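Local coordinates for 6-phosphofructokinase subunit beta (Saccharomyces cerevisiae, PDB 3O8O), which catalyses the ATP-dependent phosphorylation of fructose 6-phosphate to fructose 1,6-bisphosphate, the first committing step of glycolysis, at residues D14-N19 against G152-D157; A167-D172 against T294-D299; R559-V564 against D652-Y657; G584-Y589 against E605-S610. All blocks are in the same frame, centred on the assembly; numbering follows the deposited sequence.

Overall arrangement
The four contacts illustrate how one enzyme architecture, used twice in a chain, can serve catalysis in one half and regulation in the other. Contacts 1 and 2 belong to the N-terminal catalytic domain, their centres 9 Å apart, and they touch where Pro16 and Ile154 pack on the start of helix 167-187. Contact 1 meets fructose 6-phosphate directly; in contact 2 the side chain of Ala167 lies about 10 Å from the sugar. Contacts 3 and 4 both reach one parallel sheet of the C-terminal domain, centres 11 Å apart, with contact 4 nested in the chain loop closed by contact 3, where Arg561 meets the bound fructose 2,6-bisphosphate. Contacts 1 and 3, one at each ligand, are centred 33 Å apart.

Contact 1: D14-N19 against G152-D157; sequences DAPGMN and GSIDND. With F6P (6-O-phosphono-beta-D-fructofuranose), chain K.
In Ile154, CG1 is seated between the backbone N and the carbonyl carbon (chi1 57°), which puts CG2 beside the backbone N and directs it at the Ala15-Pro16 corner. There Ile154 CG2 rests 3.8 Å from Pro16 CD and 4.2 Å from Ala15 CB. The methyl of Ala15 also lies against the main chain of the partner loop, with its CB 3.8 Å from Ser153 N. The other branch of Ile154 serves the ligand: CD1 comes within 3.8 Å of O2 of fructose 6-phosphate. Next along the chain, Asp155 holds CG anti to the carbonyl carbon (chi1 -52°), and its OD1 accepts a hydrogen bond of 2.6 Å from the sugar hydroxyl O3. An alanine in place of Asp155 would probably leave O3 without this acceptor and let the sugar ring shift in its pocket.

The Ala15 side is shaped by a type II turn from Ala15 to Met18, closed by Met18 N to Ala15 O at 3.2 Å, with Gly17 at the N-cap of helix 18-32. Glu254, His288 and the backbone of Gly198 add further bonds to the sugar phosphate, as does a neighbouring subunit. The loop after strand 146-151 thus supplies Ile154 and Asp155, the predicted proton acceptor, to the fructose 6-phosphate site of the phosphofructokinase fold, and the loop after strand 5-11 packs behind it through Ala15 and Pro16.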
loop_
_atom_site.group_PDB
_atom_site.type_symbol
_atom_site.label_atom_id
_atom_site.label_comp_id
_atom_site.label_asym_id
_atom_site.label_seq_id
_atom_site.Cartn_x
_atom_site.Cartn_y
_atom_site.Cartn_z
ATOM N N ASP B 14 0.771 -42.382 -28.324
ATOM C CA ASP B 14 1.115 -41.383 -27.312
ATOM C C ASP B 14 -0.152 -40.631 -26.945
ATOM O O ASP B 14 -1.108 -40.592 -27.724
ATOM C CB ASP B 14 2.182 -40.400 -27.855
ATOM C CG ASP B 14 1.652 -39.503 -28.989
ATOM O OD1 ASP B 14 0.778 -39.948 -29.766
ATOM O OD2 ASP B 14 2.121 -38.355 -29.115
ATOM N N ALA B 15 -0.159 -40.049 -25.754
ATOM C CA ALA B 15 -1.297 -39.272 -25.290
ATOM C C ALA B 15 -0.775 -38.137 -24.418
ATOM O O ALA B 15 0.210 -38.283 -23.695
ATOM C CB ALA B 15 -2.230 -40.143 -24.503
ATOM N N PRO B 16 -1.422 -36.979 -24.481
ATOM C CA PRO B 16 -1.003 -35.834 -23.692
ATOM C C PRO B 16 -0.997 -36.207 -22.226
ATOM O O PRO B 16 -2.011 -36.672 -21.697
ATOM C CB PRO B 16 -2.067 -34.804 -24.015
ATOM C CG PRO B 16 -2.417 -35.130 -25.392
ATOM C CD PRO B 16 -2.569 -36.625 -25.314
ATOM N N GLY B 17 0.146 -36.020 -21.578
ATOM C CA GLY B 17 0.233 -36.335 -20.168
ATOM C C GLY B 17 1.217 -37.434 -19.862
ATOM O O GLY B 17 1.508 -37.696 -18.702
ATOM N N MET B 18 1.734 -38.096 -20.889
ATOM C CA MET B 18 2.698 -39.156 -20.645
ATOM C C MET B 18 3.949 -38.558 -20.021
ATOM O O MET B 18 4.539 -39.153 -19.113
ATOM C CB MET B 18 3.047 -39.883 -21.941
ATOM C CG MET B 18 1.857 -40.581 -22.557
ATOM S SD MET B 18 2.260 -41.715 -23.903
ATOM C CE MET B 18 1.504 -43.165 -23.294
ATOM N N ASN B 19 4.343 -37.375 -20.499
ATOM C CA ASN B 19 5.521 -36.692 -19.975
ATOM C C ASN B 19 5.356 -36.377 -18.496
ATOM O O ASN B 19 6.309 -36.490 -17.729
ATOM C CB ASN B 19 5.777 -35.400 -20.730
ATOM C CG ASN B 19 6.429 -35.625 -22.071
ATOM O OD1 ASN B 19 7.306 -36.466 -22.198
ATOM N ND2 ASN B 19 6.023 -34.849 -23.074
ATOM N N GLY B 152 -2.385 -44.789 -20.539
ATOM C CA GLY B 152 -2.447 -43.498 -21.178
ATOM C C GLY B 152 -3.074 -43.668 -22.543
ATOM O O GLY B 152 -2.586 -44.424 -23.382
ATOM N N SER B 153 -4.166 -42.955 -22.768
ATOM C CA SER B 153 -4.857 -43.024 -24.045
ATOM C C SER B 153 -5.912 -41.935 -24.130
ATOM O O SER B 153 -6.582 -41.649 -23.139
ATOM C CB SER B 153 -5.514 -44.389 -24.190
ATOM O OG SER B 153 -6.162 -44.483 -25.437
ATOM N N ILE B 154 -6.061 -41.324 -25.300
ATOM C CA ILE B 154 -7.074 -40.282 -25.433
ATOM C C ILE B 154 -8.497 -40.833 -25.541
ATOM O O ILE B 154 -9.461 -40.079 -25.350
ATOM C CB ILE B 154 -6.851 -39.363 -26.671
ATOM C CG1 ILE B 154 -6.806 -40.178 -27.955
ATOM C CG2 ILE B 154 -5.587 -38.578 -26.518
ATOM C CD1 ILE B 154 -6.785 -39.309 -29.200
ATOM N N ASP B 155 -8.612 -42.139 -25.823
ATOM C CA ASP B 155 -9.899 -42.833 -26.004
ATOM C C ASP B 155 -10.783 -43.075 -24.778
ATOM O O ASP B 155 -12.000 -43.151 -24.912
ATOM C CB ASP B 155 -9.663 -44.167 -26.697
ATOM C CG ASP B 155 -8.836 -44.028 -27.975
ATOM O OD1 ASP B 155 -8.978 -43.009 -28.697
ATOM O OD2 ASP B 155 -8.051 -44.958 -28.266
ATOM N N ASN B 156 -10.175 -43.184 -23.597
ATOM C CA ASN B 156 -10.906 -43.422 -22.346
ATOM C C ASN B 156 -11.776 -44.654 -22.523
ATOM O O ASN B 156 -12.984 -44.602 -22.317
ATOM C CB ASN B 156 -11.780 -42.205 -21.975
ATOM C CG ASN B 156 -12.129 -42.162 -20.482
ATOM O OD1 ASN B 156 -11.286 -42.448 -19.636
ATOM N ND2 ASN B 156 -13.365 -41.788 -20.159
ATOM N N ASP B 157 -11.163 -45.764 -22.915
ATOM C CA ASP B 157 -11.921 -46.988 -23.121
ATOM C C ASP B 157 -11.381 -48.208 -22.368
ATOM O O ASP B 157 -11.590 -49.341 -22.795
ATOM C CB ASP B 157 -12.016 -47.308 -24.612
ATOM C CG ASP B 157 -10.693 -47.711 -25.201
ATOM O OD1 ASP B 157 -9.748 -47.988 -24.437
ATOM O OD2 ASP B 157 -10.598 -47.762 -26.438
HETATM O O1 F6P K . -4.630 -44.999 -29.606
HETATM C C1 F6P K . -5.966 -44.880 -30.093
HETATM C C2 F6P K . -6.002 -43.869 -31.241
HETATM O O2 F6P K . -5.578 -42.580 -30.820
HETATM C C3 F6P K . -7.402 -43.727 -31.834
HETATM O O3 F6P K . -8.169 -42.709 -31.180
HETATM C C4 F6P K . -7.065 -43.464 -33.334
HETATM O O4 F6P K . -8.145 -43.810 -34.207
HETATM C C5 F6P K . -5.787 -44.339 -33.520
HETATM O O5 F6P K . -5.123 -44.263 -32.259
HETATM C C6 F6P K . -4.794 -43.762 -34.501
HETATM O O6 F6P K . -3.706 -44.688 -34.526
HETATM P P F6P K . -2.533 -44.128 -35.472
HETATM O O1P F6P K . -2.018 -42.869 -34.881
HETATM O O2P F6P K . -1.331 -45.198 -35.515
HETATM O O3P F6P K . -3.091 -43.818 -36.969
#

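Contact 2: A167-D172 against T294-D299; sequences AYSALD and TAVAYD
The rings of Tyr168 and Tyr298 meet obliquely, their planes 74° apart and centroids 5.0 Å apart, with Tyr168 CD1 3.4 Å from Tyr298 CD2. Trp203 packs edge-to-face with Tyr168, and Ile670 of helix 669-688 touches both tyrosines. An alanine in place of Tyr168 would probably open a gap between Tyr298 and Trp203, leaving the Tyr298 ring freer to turn.

Behind the rings, the start of helix 167-187 is tied to that of helix 297-316 in the catalytic phosphofructokinase domain. Asp299, in the first turn of the second helix, turns its carboxylate to the first turn of the other. OD2 takes a weak bond of 3.0 Å from Ser169 N, while OD1 accepts from Gly166 N; this amino-terminal end would probably favour the negative charge. The Ser169 hydroxyl also faces OD2, but so closely in the model that the bond is doubtful. Val296 N, of the N-cap residue of helix 297-316, donates a nearly straight bond (177°) to Ser169 OG at 3.0 Å. Val296 CG2, beside its backbone N, lies 3.6 Å from Asp172 CB and 3.7 Å from Ser169 CA. Outside the pair, Asn542 of helix 537-558 touches Val296 and accepts a bond from Ala297 N.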
loop_
_atom_site.group_PDB
_atom_site.type_symbol
_atom_site.label_atom_id
_atom_site.label_comp_id
_atom_site.label_asym_id
_atom_site.label_seq_id
_atom_site.Cartn_x
_atom_site.Cartn_y
_atom_site.Cartn_z
ATOM N N ALA B 167 -7.252 -38.462 -21.995
ATOM C CA ALA B 167 -8.639 -38.396 -22.426
ATOM C C ALA B 167 -9.159 -36.966 -22.449
ATOM O O ALA B 167 -9.507 -36.438 -23.507
ATOM C CB ALA B 167 -9.487 -39.240 -21.519
ATOM N N TYR B 168 -9.216 -36.340 -21.283
ATOM C CA TYR B 168 -9.702 -34.971 -21.212
ATOM C C TYR B 168 -8.918 -33.969 -22.054
ATOM O O TYR B 168 -9.470 -32.959 -22.489
ATOM C CB TYR B 168 -9.750 -34.518 -19.770
ATOM C CG TYR B 168 -10.912 -35.121 -19.045
ATOM C CD1 TYR B 168 -10.736 -36.150 -18.117
ATOM C CD2 TYR B 168 -12.194 -34.645 -19.273
ATOM C CE1 TYR B 168 -11.819 -36.677 -17.428
ATOM C CE2 TYR B 168 -13.278 -35.153 -18.600
ATOM C CZ TYR B 168 -13.098 -36.169 -17.673
ATOM O OH TYR B 168 -14.201 -36.664 -16.985
ATOM N N SER B 169 -7.636 -34.232 -22.284
ATOM C CA SER B 169 -6.839 -33.337 -23.108
ATOM C C SER B 169 -7.370 -33.447 -24.533
ATOM O O SER B 169 -7.549 -32.450 -25.231
ATOM C CB SER B 169 -5.356 -33.725 -23.074
ATOM O OG SER B 169 -4.780 -33.479 -21.802
ATOM N N ALA B 170 -7.618 -34.672 -24.971
ATOM C CA ALA B 170 -8.156 -34.883 -26.298
ATOM C C ALA B 170 -9.513 -34.170 -26.371
ATOM O O ALA B 170 -9.801 -33.464 -27.344
ATOM C CB ALA B 170 -8.318 -36.348 -26.542
ATOM N N LEU B 171 -10.334 -34.337 -25.333
ATOM C CA LEU B 171 -11.648 -33.698 -25.297
ATOM C C LEU B 171 -11.532 -32.185 -25.444
ATOM O O LEU B 171 -12.374 -31.561 -26.077
ATOM C CB LEU B 171 -12.380 -34.032 -23.992
ATOM C CG LEU B 171 -13.707 -33.280 -23.735
ATOM C CD1 LEU B 171 -14.681 -33.570 -24.860
ATOM C CD2 LEU B 171 -14.298 -33.682 -22.357
ATOM N N ASP B 172 -10.493 -31.604 -24.833
ATOM C CA ASP B 172 -10.209 -30.159 -24.898
ATOM C C ASP B 172 -9.890 -29.789 -26.349
ATOM O O ASP B 172 -10.422 -28.838 -26.907
ATOM C CB ASP B 172 -8.998 -29.830 -24.006
ATOM C CG ASP B 172 -8.682 -28.339 -23.956
ATOM O OD1 ASP B 172 -9.371 -27.586 -23.219
ATOM O OD2 ASP B 172 -7.736 -27.930 -24.666
ATOM N N THR B 294 -0.380 -29.813 -25.219
ATOM C CA THR B 294 0.163 -30.054 -23.898
ATOM C C THR B 294 -0.931 -30.630 -23.010
ATOM O O THR B 294 -2.118 -30.379 -23.220
ATOM C CB THR B 294 0.647 -28.747 -23.307
ATOM O OG1 THR B 294 -0.357 -28.231 -22.416
ATOM C CG2 THR B 294 0.867 -27.733 -24.412
ATOM N N ALA B 295 -0.551 -31.391 -22.001
ATOM C CA ALA B 295 -1.577 -31.952 -21.159
ATOM C C ALA B 295 -2.390 -30.881 -20.417
ATOM O O ALA B 295 -1.841 -29.903 -19.903
ATOM C CB ALA B 295 -0.963 -32.921 -20.175
ATOM N N VAL B 296 -3.707 -31.074 -20.393
ATOM C CA VAL B 296 -4.635 -30.208 -19.691
ATOM C C VAL B 296 -4.330 -30.401 -18.195
ATOM O O VAL B 296 -3.836 -31.452 -17.804
ATOM C CB VAL B 296 -6.097 -30.645 -20.031
ATOM C CG1 VAL B 296 -7.092 -30.206 -18.924
ATOM C CG2 VAL B 296 -6.482 -30.067 -21.386
ATOM N N ALA B 297 -4.636 -29.406 -17.367
ATOM C CA ALA B 297 -4.339 -29.499 -15.939
ATOM C C ALA B 297 -4.785 -30.819 -15.342
ATOM O O ALA B 297 -4.036 -31.440 -14.585
ATOM C CB ALA B 297 -4.967 -28.304 -15.158
ATOM N N TYR B 298 -5.995 -31.256 -15.674
ATOM C CA TYR B 298 -6.470 -32.510 -15.122
ATOM C C TYR B 298 -5.502 -33.639 -15.487
ATOM O O TYR B 298 -5.085 -34.408 -14.622
ATOM C CB TYR B 298 -7.871 -32.828 -15.638
ATOM C CG TYR B 298 -8.460 -34.086 -15.041
ATOM C CD1 TYR B 298 -9.028 -34.069 -13.770
ATOM C CD2 TYR B 298 -8.405 -35.311 -15.728
ATOM C CE1 TYR B 298 -9.529 -35.239 -13.182
ATOM C CE2 TYR B 298 -8.904 -36.499 -15.141
ATOM C CZ TYR B 298 -9.463 -36.451 -13.861
ATOM O OH TYR B 298 -9.921 -37.584 -13.222
ATOM N N ASP B 299 -5.121 -33.735 -16.755
ATOM C CA ASP B 299 -4.210 -34.799 -17.142
ATOM C C ASP B 299 -2.873 -34.685 -16.449
ATOM O O ASP B 299 -2.377 -35.669 -15.912
ATOM C CB ASP B 299 -4.014 -34.861 -18.658
ATOM C CG ASP B 299 -5.133 -35.617 -19.352
ATOM O OD1 ASP B 299 -5.643 -36.614 -18.794
ATOM O OD2 ASP B 299 -5.502 -35.215 -20.466
#

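Contact 3: R559-V564 against D652-Y657. With FDP (2,6-di-O-phosphono-beta-D-fructofuranose), chain J.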
loop_
_atom_site.group_PDB
_atom_site.type_symbol
_atom_site.label_atom_id
_atom_site.label_comp_id
_atom_site.label_asym_id
_atom_site.label_seq_id
_atom_site.Cartn_x
_atom_site.Cartn_y
_atom_site.Cartn_z
ATOM N N ARG B 559 17.789 -16.934 -16.846
ATOM C CA ARG B 559 18.651 -17.766 -16.016
ATOM C C ARG B 559 18.809 -17.105 -14.651
ATOM O O ARG B 559 18.982 -15.886 -14.550
ATOM C CB ARG B 559 20.039 -17.950 -16.638
ATOM C CG ARG B 559 20.044 -18.101 -18.112
ATOM C CD ARG B 559 20.097 -19.516 -18.575
ATOM N NE ARG B 559 19.412 -19.579 -19.864
ATOM C CZ ARG B 559 19.818 -20.273 -20.920
ATOM N NH1 ARG B 559 20.924 -20.997 -20.861
ATOM N NH2 ARG B 559 19.127 -20.196 -22.047
ATOM N N GLY B 560 18.757 -17.909 -13.599
ATOM C CA GLY B 560 18.908 -17.350 -12.273
ATOM C C GLY B 560 17.799 -16.368 -11.950
ATOM O O GLY B 560 18.036 -15.231 -11.533
ATOM N N ARG B 561 16.567 -16.803 -12.157
ATOM C CA ARG B 561 15.447 -15.951 -11.851
ATOM C C ARG B 561 14.227 -16.745 -11.476
ATOM O O ARG B 561 13.958 -17.792 -12.048
ATOM C CB ARG B 561 15.116 -15.048 -13.033
ATOM C CG ARG B 561 13.799 -14.351 -12.852
ATOM C CD ARG B 561 13.669 -13.203 -13.778
ATOM N NE ARG B 561 14.532 -12.087 -13.410
ATOM C CZ ARG B 561 14.517 -10.917 -14.044
ATOM N NH1 ARG B 561 13.691 -10.732 -15.061
ATOM N NH2 ARG B 561 15.311 -9.934 -13.665
ATOM N N ALA B 562 13.493 -16.231 -10.501
ATOM C CA ALA B 562 12.270 -16.864 -10.037
ATOM C C ALA B 562 11.156 -15.824 -10.096
ATOM O O ALA B 562 11.405 -14.616 -10.026
ATOM C CB ALA B 562 12.440 -17.391 -8.588
ATOM N N PHE B 563 9.924 -16.299 -10.249
ATOM C CA PHE B 563 8.772 -15.410 -10.307
ATOM C C PHE B 563 7.835 -15.709 -9.155
ATOM O O PHE B 563 7.572 -16.869 -8.850
ATOM C CB PHE B 563 7.982 -15.595 -11.608
ATOM C CG PHE B 563 8.444 -14.734 -12.741
ATOM C CD1 PHE B 563 9.255 -15.251 -13.745
ATOM C CD2 PHE B 563 8.053 -13.408 -12.819
ATOM C CE1 PHE B 563 9.670 -14.449 -14.818
ATOM C CE2 PHE B 563 8.454 -12.608 -13.876
ATOM C CZ PHE B 563 9.262 -13.123 -14.878
ATOM N N VAL B 564 7.357 -14.664 -8.491
ATOM C CA VAL B 564 6.387 -14.847 -7.435
ATOM C C VAL B 564 5.077 -14.443 -8.104
ATOM O O VAL B 564 4.881 -13.267 -8.460
ATOM C CB VAL B 564 6.640 -13.948 -6.245
ATOM C CG1 VAL B 564 5.522 -14.138 -5.208
ATOM C CG2 VAL B 564 7.954 -14.285 -5.639
ATOM N N ASP B 652 17.629 -13.459 -8.714
ATOM C CA ASP B 652 16.638 -12.472 -8.316
ATOM C C ASP B 652 15.222 -13.002 -8.519
ATOM O O ASP B 652 15.024 -14.156 -8.949
ATOM C CB ASP B 652 16.806 -11.179 -9.090
ATOM C CG ASP B 652 16.500 -11.353 -10.550
ATOM O OD1 ASP B 652 16.357 -10.347 -11.293
ATOM O OD2 ASP B 652 16.404 -12.524 -10.957
ATOM N N ALA B 653 14.237 -12.164 -8.202
ATOM C CA ALA B 653 12.846 -12.547 -8.356
ATOM C C ALA B 653 12.011 -11.370 -8.788
ATOM O O ALA B 653 12.282 -10.232 -8.390
ATOM C CB ALA B 653 12.305 -13.084 -7.066
ATOM N N LYS B 654 10.991 -11.646 -9.599
ATOM C CA LYS B 654 10.085 -10.606 -10.074
ATOM C C LYS B 654 8.669 -11.001 -9.737
ATOM O O LYS B 654 8.365 -12.169 -9.539
ATOM C CB LYS B 654 10.188 -10.401 -11.590
ATOM C CG LYS B 654 11.512 -9.853 -12.082
ATOM C CD LYS B 654 11.954 -8.691 -11.229
ATOM C CE LYS B 654 13.144 -7.960 -11.816
ATOM N NZ LYS B 654 12.739 -7.081 -12.930
ATOM N N PRO B 655 7.775 -10.025 -9.658
ATOM C CA PRO B 655 6.392 -10.378 -9.339
ATOM C C PRO B 655 5.569 -10.637 -10.611
ATOM O O PRO B 655 5.944 -10.224 -11.722
ATOM C CB PRO B 655 5.905 -9.157 -8.548
ATOM C CG PRO B 655 6.660 -8.044 -9.199
ATOM C CD PRO B 655 8.025 -8.588 -9.480
ATOM N N ALA B 656 4.456 -11.343 -10.447
ATOM C CA ALA B 656 3.579 -11.642 -11.572
ATOM C C ALA B 656 2.156 -11.621 -11.074
ATOM O O ALA B 656 1.834 -12.309 -10.107
ATOM C CB ALA B 656 3.906 -12.996 -12.157
ATOM N N TYR B 657 1.321 -10.813 -11.720
ATOM C CA TYR B 657 -0.071 -10.714 -11.324
ATOM C C TYR B 657 -1.046 -11.056 -12.445
ATOM O O TYR B 657 -1.611 -10.161 -13.078
ATOM C CB TYR B 657 -0.371 -9.313 -10.797
ATOM C CG TYR B 657 0.283 -8.977 -9.486
ATOM C CD1 TYR B 657 1.558 -8.447 -9.443
ATOM C CD2 TYR B 657 -0.388 -9.146 -8.296
ATOM C CE1 TYR B 657 2.163 -8.080 -8.225
ATOM C CE2 TYR B 657 0.190 -8.787 -7.086
ATOM C CZ TYR B 657 1.469 -8.251 -7.053
ATOM O OH TYR B 657 2.032 -7.886 -5.851
HETATM P P1 FDP J . 12.132 -2.994 -22.271
HETATM O O1P FDP J . 13.191 -3.184 -23.288
HETATM O O2P FDP J . 11.347 -1.605 -22.487
HETATM O O3P FDP J . 12.738 -2.936 -20.782
HETATM O O1 FDP J . 7.919 -3.283 -20.526
HETATM C C1 FDP J . 8.927 -3.187 -21.537
HETATM C C2 FDP J . 9.981 -4.271 -21.305
HETATM O O2 FDP J . 11.045 -4.183 -22.261
HETATM C C3 FDP J . 9.364 -5.670 -21.386
HETATM O O3 FDP J . 9.685 -6.273 -22.644
HETATM C C4 FDP J . 10.131 -6.404 -20.291
HETATM O O4 FDP J . 9.357 -7.538 -19.889
HETATM C C5 FDP J . 10.132 -5.303 -19.232
HETATM O O5 FDP J . 10.494 -4.125 -19.972
HETATM C C6 FDP J . 11.153 -5.520 -18.113
HETATM O O6 FDP J . 10.972 -6.766 -17.439
HETATM P P2 FDP J . 12.062 -7.225 -16.347
HETATM O O4P FDP J . 11.755 -6.662 -15.014
HETATM O O5P FDP J . 12.074 -8.834 -16.344
HETATM O O6P FDP J . 13.489 -6.749 -16.921
#
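Arg561 grips Asp652 side-on, one nitrogen to each carboxylate oxygen. NE reaches OD2 of Asp652 at 3.1 Å in a nearly straight bond, and NH2 meets OD1 at 2.6 Å on its syn lone pair, making a salt bridge with the two flat groups turned 35° apart. A bend at chi3 (-72°) brings NE round to the acid. Lys654 covers one face of the guanidinium, its CG 3.7 Å above the centre. At the edge, Arg561 NH1 donates a weak bond of 2.8 Å to O5P of the bound fructose 2,6-bisphosphate. Arg561 and Lys654 are predicted to bind this allosteric activator. The charge of the phosphate bonded by Arg561 would probably offset repulsion from Lys654, the second base nearby, although the modelled position of Lys654 NZ is doubtful.

Parallel strand pairing sets these side chains on one face of the sheet. Asp652 O receives Ala562 N at 3.0 Å, Ala562 O receives Lys654 N, and Lys654 O receives Val564 N at 2.9 Å. Also on that face, Phe563 CE2 lies 3.6 Å from Lys654 CB.

Strand 622-627 flanks strand 561-567 on its other side, while strand 652-656 ends the sheet within this chain. Helix 537-558 packs on Phe563, and helix 636-647 covers the face carrying Ala653 and Val564.

Contact 4: G584-Y589 against E605-S610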
loop_
_atom_site.group_PDB
_atom_site.type_symbol
_atom_site.label_atom_id
_atom_site.label_comp_id
_atom_site.label_asym_id
_atom_site.label_seq_id
_atom_site.Cartn_x
_atom_site.Cartn_y
_atom_site.Cartn_z
ATOM N N GLY B 584 4.736 -27.801 -11.690
ATOM C CA GLY B 584 5.965 -28.115 -10.992
ATOM C C GLY B 584 6.537 -26.926 -10.248
ATOM O O GLY B 584 7.739 -26.747 -10.207
ATOM N N ALA B 585 5.683 -26.109 -9.650
ATOM C CA ALA B 585 6.167 -24.941 -8.926
ATOM C C ALA B 585 7.106 -25.417 -7.830
ATOM O O ALA B 585 6.866 -26.423 -7.180
ATOM C CB ALA B 585 4.998 -24.156 -8.323
ATOM N N GLN B 586 8.179 -24.677 -7.639
ATOM C CA GLN B 586 9.160 -25.019 -6.649
ATOM C C GLN B 586 8.562 -24.764 -5.284
ATOM O O GLN B 586 8.569 -25.630 -4.404
ATOM C CB GLN B 586 10.403 -24.166 -6.871
ATOM C CG GLN B 586 11.535 -24.453 -5.915
ATOM C CD GLN B 586 11.978 -25.899 -5.958
ATOM O OE1 GLN B 586 11.339 -26.787 -5.377
ATOM N NE2 GLN B 586 13.082 -26.146 -6.653
ATOM N N VAL B 587 8.024 -23.568 -5.111
ATOM C CA VAL B 587 7.409 -23.197 -3.850
ATOM C C VAL B 587 5.982 -22.736 -4.095
ATOM O O VAL B 587 5.655 -22.280 -5.186
ATOM C CB VAL B 587 8.156 -22.033 -3.193
ATOM C CG1 VAL B 587 7.650 -21.830 -1.765
ATOM C CG2 VAL B 587 9.635 -22.293 -3.225
ATOM N N SER B 588 5.136 -22.883 -3.086
ATOM C CA SER B 588 3.770 -22.415 -3.161
ATOM C C SER B 588 3.314 -22.018 -1.735
ATOM O O SER B 588 3.461 -22.782 -0.770
ATOM C CB SER B 588 2.878 -23.491 -3.750
ATOM O OG SER B 588 2.525 -24.439 -2.768
ATOM N N TYR B 589 2.797 -20.805 -1.594
ATOM C CA TYR B 589 2.342 -20.339 -0.299
ATOM C C TYR B 589 0.813 -20.249 -0.312
ATOM O O TYR B 589 0.237 -19.705 -1.259
ATOM C CB TYR B 589 2.951 -18.967 0.002
ATOM C CG TYR B 589 4.446 -18.980 0.180
ATOM C CD1 TYR B 589 5.253 -18.087 -0.513
ATOM C CD2 TYR B 589 5.058 -19.892 1.026
ATOM C CE1 TYR B 589 6.644 -18.112 -0.363
ATOM C CE2 TYR B 589 6.434 -19.927 1.182
ATOM C CZ TYR B 589 7.223 -19.036 0.488
ATOM O OH TYR B 589 8.593 -19.045 0.650
ATOM N N GLU B 605 17.124 -19.995 0.531
ATOM C CA GLU B 605 18.416 -20.668 0.437
ATOM C C GLU B 605 18.345 -21.814 -0.545
ATOM O O GLU B 605 19.208 -21.952 -1.415
ATOM C CB GLU B 605 18.886 -21.177 1.793
ATOM C CG GLU B 605 19.824 -20.192 2.470
ATOM C CD GLU B 605 20.926 -19.700 1.525
ATOM O OE1 GLU B 605 21.685 -20.569 1.018
ATOM O OE2 GLU B 605 21.019 -18.457 1.297
ATOM N N TYR B 606 17.310 -22.633 -0.395
ATOM C CA TYR B 606 17.081 -23.771 -1.277
ATOM C C TYR B 606 17.063 -23.266 -2.720
ATOM O O TYR B 606 17.730 -23.798 -3.596
ATOM C CB TYR B 606 15.742 -24.411 -0.902
ATOM C CG TYR B 606 15.131 -25.328 -1.940
ATOM C CD1 TYR B 606 15.853 -26.391 -2.477
ATOM C CD2 TYR B 606 13.801 -25.163 -2.336
ATOM C CE1 TYR B 606 15.267 -27.274 -3.379
ATOM C CE2 TYR B 606 13.208 -26.031 -3.228
ATOM C CZ TYR B 606 13.939 -27.088 -3.748
ATOM O OH TYR B 606 13.330 -27.964 -4.629
ATOM N N LEU B 607 16.296 -22.219 -2.957
ATOM C CA LEU B 607 16.223 -21.655 -4.284
ATOM C C LEU B 607 17.639 -21.268 -4.697
ATOM O O LEU B 607 18.109 -21.600 -5.784
ATOM C CB LEU B 607 15.322 -20.420 -4.253
ATOM C CG LEU B 607 14.179 -20.212 -5.238
ATOM C CD1 LEU B 607 13.795 -21.480 -5.964
ATOM C CD2 LEU B 607 13.022 -19.676 -4.438
ATOM N N ALA B 608 18.314 -20.565 -3.799
ATOM C CA ALA B 608 19.678 -20.108 -4.020
ATOM C C ALA B 608 20.569 -21.215 -4.545
ATOM O O ALA B 608 21.198 -21.062 -5.583
ATOM C CB ALA B 608 20.242 -19.570 -2.739
ATOM N N GLN B 609 20.629 -22.325 -3.820
ATOM C CA GLN B 609 21.450 -23.437 -4.248
ATOM C C GLN B 609 20.972 -23.971 -5.579
ATOM O O GLN B 609 21.792 -24.284 -6.445
ATOM C CB GLN B 609 21.433 -24.538 -3.202
ATOM C CG GLN B 609 22.397 -24.281 -2.060
ATOM C CD GLN B 609 22.041 -25.069 -0.807
ATOM O OE1 GLN B 609 21.868 -26.292 -0.860
ATOM N NE2 GLN B 609 21.931 -24.370 0.334
ATOM N N SER B 610 19.654 -24.049 -5.767
ATOM C CA SER B 610 19.104 -24.569 -7.017
ATOM C C SER B 610 19.812 -23.920 -8.186
ATOM O O SER B 610 20.399 -24.588 -9.038
ATOM C CB SER B 610 17.605 -24.305 -7.096
ATOM O OG SER B 610 16.917 -24.978 -6.051
#
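Apolar packing sets Leu607 against Gln586 and Val587. Its CD1 lies 3.7 Å from Gln586 CG as the two side chains slide past each other in opposite directions, while CD2 lies 4.4 Å from Val587 CG2. Gln586 CG stands anti to the backbone N (chi1 -178°), which places CG against Leu607.

These residues join the strand and helix of a beta-alpha-beta unit made of strand 587-589, helix 597-614 and strand 622-627 in the regulatory domain. Both strands run parallel and lie next to each other in the sheet, and Ile624 of the returning strand touches Val587 and Leu607 alike.

Polar groups meet beyond the apolar part. The Gln586 amide and the Tyr606 phenol approach tip to tip, their planes 68° apart; the way round of the amide is doubtful, and the close spacing modelled here carries no weight.

Within the helix, Ser610 OG donates to Tyr606 O at 2.8 Å from above the carbonyl plane, and that oxygen also accepts Ser610 N at 2.9 Å. The same hydroxyl sits 3.8 Å over one face of the Tyr606 ring, toward its rim. Ser610, a known phosphorylation site, is unmodified here.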